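Local coordinates for protein putative transcriptional regulator (MarR/EmrR family) (Acinetobacter sp. ADP1, PDB 3NRV) that is a MarR/EmrR-family regulator that probably binds DNA as a winged-helix dimer and controls transcription of its target genes, at the interface of chains A and B. Sequence-based numbering; all coordinates share one arbitrary frame. Chains: chain A/B, Putative transcriptional regulator (MarR/EmrR family).

Contact 1: the interface of chains A and B. Residues chain A 20, 123, 126, 134, 138; chain B 13, 17, 138, 141.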
# COMPACT_ATOMS: atom_id res chain seq x y z
N LEU A 20 0.32 -3.65 5.58
CA LEU A 20 1.59 -3.99 6.20
C LEU A 20 2.75 -3.21 5.57
O LEU A 20 3.62 -2.70 6.28
CB LEU A 20 1.83 -5.50 6.15
CG LEU A 20 3.07 -6.00 6.86
CD1 LEU A 20 3.06 -5.56 8.34
CD2 LEU A 20 3.13 -7.52 6.73
N LEU A 123 11.67 -9.85 12.40
CA LEU A 123 11.46 -11.29 12.37
C LEU A 123 11.90 -11.98 13.66
O LEU A 123 12.01 -13.21 13.70
CB LEU A 123 12.19 -11.89 11.16
CG LEU A 123 11.78 -11.36 9.78
CD1 LEU A 123 12.59 -12.02 8.67
CD2 LEU A 123 10.27 -11.59 9.55
N PHE A 126 10.11 -15.03 14.94
CA PHE A 126 9.99 -16.09 13.95
C PHE A 126 11.08 -17.16 14.11
O PHE A 126 12.26 -16.84 14.10
CB PHE A 126 10.12 -15.52 12.53
CG PHE A 126 8.90 -14.78 12.06
CD1 PHE A 126 8.46 -13.64 12.70
CD2 PHE A 126 8.20 -15.22 10.95
CE1 PHE A 126 7.34 -12.96 12.26
CE2 PHE A 126 7.07 -14.54 10.50
CZ PHE A 126 6.65 -13.41 11.16
N LEU A 134 7.40 -17.81 5.35
CA LEU A 134 7.10 -16.43 4.97
C LEU A 134 7.66 -16.13 3.58
O LEU A 134 6.95 -15.61 2.71
CB LEU A 134 7.67 -15.46 5.99
CG LEU A 134 7.51 -14.00 5.61
CD1 LEU A 134 6.01 -13.65 5.54
CD2 LEU A 134 8.24 -13.11 6.61
N LEU A 138 5.61 -15.25 0.16
CA LEU A 138 5.80 -13.96 -0.48
C LEU A 138 6.21 -14.15 -1.94
O LEU A 138 5.79 -13.39 -2.82
CB LEU A 138 6.85 -13.11 0.26
CG LEU A 138 6.41 -12.52 1.61
CD1 LEU A 138 7.57 -11.86 2.34
CD2 LEU A 138 5.24 -11.53 1.42
N ALA B 13 12.53 -8.97 4.46
CA ALA B 13 11.08 -9.01 4.55
C ALA B 13 10.46 -7.68 4.14
O ALA B 13 9.51 -7.65 3.36
CB ALA B 13 10.63 -9.38 5.95
N ILE B 17 8.12 -7.29 0.87
CA ILE B 17 6.74 -6.90 1.09
C ILE B 17 6.44 -5.58 0.37
O ILE B 17 5.37 -5.41 -0.21
CB ILE B 17 6.41 -6.78 2.57
CG1 ILE B 17 6.24 -8.19 3.16
CG2 ILE B 17 5.14 -5.96 2.79
CD1 ILE B 17 6.28 -8.22 4.65
N LEU B 138 1.31 -12.72 8.30
CA LEU B 138 1.15 -11.27 8.14
C LEU B 138 0.74 -10.62 9.47
O LEU B 138 1.20 -9.54 9.83
CB LEU B 138 0.14 -10.93 7.04
CG LEU B 138 0.51 -11.42 5.63
CD1 LEU B 138 -0.56 -11.07 4.60
CD2 LEU B 138 1.87 -10.89 5.20
N LEU B 141 3.71 -10.38 11.66
CA LEU B 141 4.50 -9.21 11.24
C LEU B 141 3.89 -7.89 11.71
O LEU B 141 4.60 -7.01 12.21
CB LEU B 141 4.67 -9.19 9.71
CG LEU B 141 5.50 -10.34 9.16
CD1 LEU B 141 5.40 -10.44 7.65
CD2 LEU B 141 6.96 -10.17 9.62

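Contact 2: the interface of chains A and B. Residues chain A 14, 17-18, 148; chain B 24, 40, 119, 122.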
# COMPACT_ATOMS: atom_id res chain seq x y z
N THR A 14 -4.96 -8.91 -0.21
CA THR A 14 -4.59 -7.68 -0.91
C THR A 14 -4.51 -6.53 0.09
O THR A 14 -3.54 -5.77 0.12
CB THR A 14 -5.62 -7.35 -1.99
OG1 THR A 14 -5.64 -8.43 -2.93
CG2 THR A 14 -5.29 -6.00 -2.71
N ILE A 17 -1.60 -7.08 2.84
CA ILE A 17 -0.30 -6.79 2.23
C ILE A 17 -0.05 -5.28 2.14
O ILE A 17 1.02 -4.77 2.51
CB ILE A 17 -0.21 -7.43 0.82
CG1 ILE A 17 -0.01 -8.94 0.94
CG2 ILE A 17 0.94 -6.81 0.00
CD1 ILE A 17 -0.44 -9.72 -0.31
N ASN A 18 -1.03 -4.56 1.61
CA ASN A 18 -0.87 -3.13 1.38
C ASN A 18 -0.78 -2.36 2.70
O ASN A 18 -0.01 -1.42 2.83
CB ASN A 18 -1.98 -2.59 0.46
CG ASN A 18 -1.86 -3.13 -0.97
OD1 ASN A 18 -0.77 -3.53 -1.41
ND2 ASN A 18 -2.97 -3.16 -1.70
N MSE A 148 -0.52 -10.48 -13.25
CA MSE A 148 -1.76 -9.71 -13.25
C MSE A 148 -1.62 -8.45 -14.10
O MSE A 148 -2.55 -7.67 -14.20
CB MSE A 148 -2.20 -9.37 -11.82
CG MSE A 148 -2.50 -10.63 -10.97
SE MSE A 148 -2.89 -10.32 -9.08
CE MSE A 148 -4.58 -9.40 -9.23
N LEU B 24 1.57 -4.47 -6.87
CA LEU B 24 0.15 -4.77 -6.80
C LEU B 24 -0.66 -3.47 -6.82
O LEU B 24 -1.62 -3.34 -7.59
CB LEU B 24 -0.14 -5.60 -5.54
CG LEU B 24 -1.58 -6.03 -5.24
CD1 LEU B 24 -2.15 -6.81 -6.39
CD2 LEU B 24 -1.62 -6.84 -3.94
N MSE B 40 -6.60 3.64 -6.80
CA MSE B 40 -6.52 2.54 -5.84
C MSE B 40 -6.75 3.05 -4.42
O MSE B 40 -7.43 2.43 -3.60
CB MSE B 40 -5.13 1.87 -5.96
CG MSE B 40 -4.76 0.89 -4.81
SE MSE B 40 -6.18 -0.50 -4.80
CE MSE B 40 -5.22 -1.96 -3.93
N GLU B 119 -8.67 -10.52 -5.83
CA GLU B 119 -8.14 -11.20 -4.65
C GLU B 119 -8.09 -12.70 -4.92
O GLU B 119 -7.11 -13.37 -4.59
CB GLU B 119 -9.03 -10.89 -3.43
CG GLU B 119 -8.87 -11.82 -2.23
CD GLU B 119 -7.67 -11.46 -1.34
OE1 GLU B 119 -6.95 -10.48 -1.65
OE2 GLU B 119 -7.44 -12.18 -0.34
N LEU B 122 -5.10 -13.29 -7.11
CA LEU B 122 -3.85 -13.21 -6.35
C LEU B 122 -3.52 -14.53 -5.63
O LEU B 122 -2.35 -14.94 -5.54
CB LEU B 122 -3.94 -12.08 -5.31
CG LEU B 122 -2.72 -11.85 -4.41
CD1 LEU B 122 -1.48 -11.43 -5.21
CD2 LEU B 122 -3.05 -10.79 -3.33

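Contact 3: the interface of chains A and B. Residues chain A 20, 24, 122; chain B 14, 141-142, 144-145, 148.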
# COMPACT_ATOMS: atom_id res chain seq x y z
N LEU A 20 0.32 -3.65 5.58
CA LEU A 20 1.59 -3.99 6.20
C LEU A 20 2.75 -3.21 5.57
O LEU A 20 3.62 -2.70 6.28
CB LEU A 20 1.83 -5.50 6.15
CG LEU A 20 3.07 -6.00 6.86
CD1 LEU A 20 3.06 -5.56 8.34
CD2 LEU A 20 3.13 -7.52 6.73
N LEU A 24 4.91 -0.73 7.87
CA LEU A 24 6.35 -0.88 7.96
C LEU A 24 7.00 0.44 7.58
O LEU A 24 8.07 0.78 8.08
CB LEU A 24 6.84 -1.98 7.02
CG LEU A 24 6.62 -3.43 7.42
CD1 LEU A 24 6.80 -4.33 6.23
CD2 LEU A 24 7.58 -3.80 8.53
N LEU A 122 12.38 -7.22 13.04
CA LEU A 122 11.03 -7.51 12.56
C LEU A 122 10.69 -9.00 12.69
O LEU A 122 9.57 -9.37 13.03
CB LEU A 122 10.90 -7.09 11.10
CG LEU A 122 9.59 -7.40 10.36
CD1 LEU A 122 8.41 -6.63 10.96
CD2 LEU A 122 9.74 -7.10 8.89
N THR B 14 10.98 -6.59 4.69
CA THR B 14 10.49 -5.27 4.34
C THR B 14 10.56 -5.03 2.83
O THR B 14 9.58 -4.61 2.21
CB THR B 14 11.25 -4.17 5.11
OG1 THR B 14 10.96 -4.30 6.50
CG2 THR B 14 10.83 -2.80 4.64
N LEU B 141 3.71 -10.38 11.66
CA LEU B 141 4.50 -9.21 11.24
C LEU B 141 3.89 -7.89 11.71
O LEU B 141 4.60 -7.01 12.21
CB LEU B 141 4.67 -9.19 9.71
CG LEU B 141 5.50 -10.34 9.16
CD1 LEU B 141 5.40 -10.44 7.65
CD2 LEU B 141 6.96 -10.17 9.62
N ARG B 142 2.58 -7.79 11.54
CA ARG B 142 1.75 -6.65 11.92
C ARG B 142 1.83 -6.33 13.42
O ARG B 142 1.78 -5.17 13.84
CB ARG B 142 0.32 -6.97 11.48
CG ARG B 142 -0.73 -5.89 11.63
CD ARG B 142 -1.92 -6.15 10.68
NE ARG B 142 -2.70 -7.35 11.01
CZ ARG B 142 -2.85 -8.42 10.22
NH1 ARG B 142 -2.28 -8.48 9.01
NH2 ARG B 142 -3.58 -9.44 10.63
N LYS B 144 4.52 -7.27 15.39
CA LYS B 144 5.88 -6.82 15.64
C LYS B 144 6.04 -5.35 15.22
O LYS B 144 6.65 -4.56 15.93
CB LYS B 144 6.88 -7.72 14.93
CG LYS B 144 8.33 -7.31 15.11
CD LYS B 144 8.71 -7.17 16.58
CE LYS B 144 8.65 -8.50 17.30
NZ LYS B 144 9.07 -8.32 18.72
N VAL B 145 5.49 -4.99 14.06
CA VAL B 145 5.61 -3.62 13.57
C VAL B 145 5.04 -2.63 14.57
O VAL B 145 5.64 -1.59 14.83
CB VAL B 145 4.92 -3.42 12.19
CG1 VAL B 145 4.78 -1.94 11.85
CG2 VAL B 145 5.69 -4.14 11.11
N MSE B 148 7.46 -1.52 17.01
CA MSE B 148 8.64 -0.81 16.54
C MSE B 148 8.30 0.62 16.14
O MSE B 148 8.19 1.49 16.99
CB MSE B 148 9.27 -1.54 15.35
CG MSE B 148 9.62 -2.99 15.65
SE MSE B 148 10.27 -3.91 14.07
CE MSE B 148 9.16 -3.01 12.75

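Contact 1: the interface of chains A and B
A:Leu20 and B:Leu141 meet from helical backbones, segment 13-26 of chain A and segment 128-146 of chain B, whereas A:Leu123 and A:Phe126 join the contact from the link between helices 116-122 and 128-147. B:Leu141 shows how one leucine can plug a partner's hydrophobic core. Its CG lies beside the backbone N (chi1 -66°), and its two methyls reach different neighbours. CD2 touches the CZ end of the A:Phe126 ring at 3.6 Å, the two side chains standing roughly perpendicular. The same methyl meets CD2 of A:Leu123 at 3.6 Å, and that leucine methyl in turn sits over the centre of a face of the phenyl ring, 4.1 Å above its plane. The other methyl, CD1, faces CD1 of A:Leu134 tip to tip at 3.9 Å. A:Leu20 enters at right angles to B:Leu141, its CG turned away from the backbone N (chi1 -175°), and sets CD2 3.8 Å from B:Leu141 CB. CD2 of A:Leu20 also meets CD1 of B:Ile17 at 3.8 Å and CD2 of B:Leu138 at 3.9 Å. A:Leu138 slants across the CG1 branch of B:Ile17. This interlocking of terminal helices from both subunits probably forms part of the dimerisation core typical of MarR regulators.

Contact 2: the interface of chains A and B
A:Thr14, in the first turn of helix 13-26, is clasped by the carboxylate of B:Glu119 from helix 102-122, and this is the firm end of the contact. One oxygen, OE1, accepts two hydrogen bonds from the same residue. The backbone N of A:Thr14 donates to it over 2.9 Å, with 160° at the hydrogen, and is received by the syn lone pair of OE1, on the side of the other carboxylate oxygen. The hydroxyl OG1 donates over 2.7 Å and meets OE1 nearly end-on along the C-O direction. A chi1 of -61° places OG1 beside the backbone N, which lets both donors converge on one acceptor. A carboxylate at the start of a helix may also be stabilised by the helix dipole. Against the hydroxyl lies CD2 of B:Leu122, 3.5 Å from OG1, while the methyl CG2 of A:Thr14 points elsewhere and crosses B:Leu24 at about a right angle, 4.0 Å from its CD2. Packing slackens where A:Ile17 meets B:Leu122 tip to tip, through its CD1, and where the C-terminal selenomethionine A:Met148 rests its selenium 4.1 Å from CA of B:Leu122. On another flank comes a closer approach: CE of selenomethionine B:Met40 lies 3.4 Å from the amide nitrogen ND2 of A:Asn18.

Contact 3: the interface of chains A and B
The hydroxyl oxygen OG1 of B:Thr14 lies between two leucine methyls of chain A. CD2 of A:Leu122 lies 3.9 Å from OG1 and CD2 of A:Leu24 lies 4.0 Å from it. A:Leu24 and B:Thr14 run past each other in opposite directions, while A:Leu122 slants across the threonine. The patch illustrates how a branched residue fills the gap between two leucines: B:Val145 sends its CG2 methyl into the notch they form. Here CG2 presses on CD2 of A:Leu24 at 3.2 Å, tighter than ordinary van der Waals contact, with the side chains at about a right angle. The same CG2 lies 3.7 Å from CD1 of A:Leu122, now with the two side chains parallel and pointing the same way. With CG anti to its nitrogen (chi1 176°), A:Leu122 divides its methyls between CD1 towards B:Val145 and CD2 towards B:Thr14; its CG, at the fork, sits 3.9 Å from CD2 of B:Leu141. At its backbone, the carbonyl oxygen O of A:Leu122 abuts the aliphatic CG of B:Lys144 at 3.2 Å. The selenium of selenomethionine B:Met148 covers CA of A:Leu122 at 4.0 Å. CD1 of A:Leu20 packs against the backbone of B:Arg142. Together these contacts pack the C-terminal end of chain B between helices 13-26 and 116-122 of chain A, and probably contribute to joining the subunits.

Contacts 1 and 3 are neighbouring parts of one hydrophobic region: their C-alpha centres lie about 7 Å apart, and A:Leu20 and B:Leu141 belong to both. Contact 2 stands farther off, about 15 Å from contact 1 and 18 Å from contact 3. It uses partly the same positions with the chains exchanged, since residues 14, 24, 122 and 148 recur in contacts 2 and 3. Helix 13-26 of chain A runs through all three contacts. Such reciprocal but inexactly two-fold use of the N-terminal helix and C-terminal region of both chains shows that the two halves of the dimer are similar in this crystal but not identical.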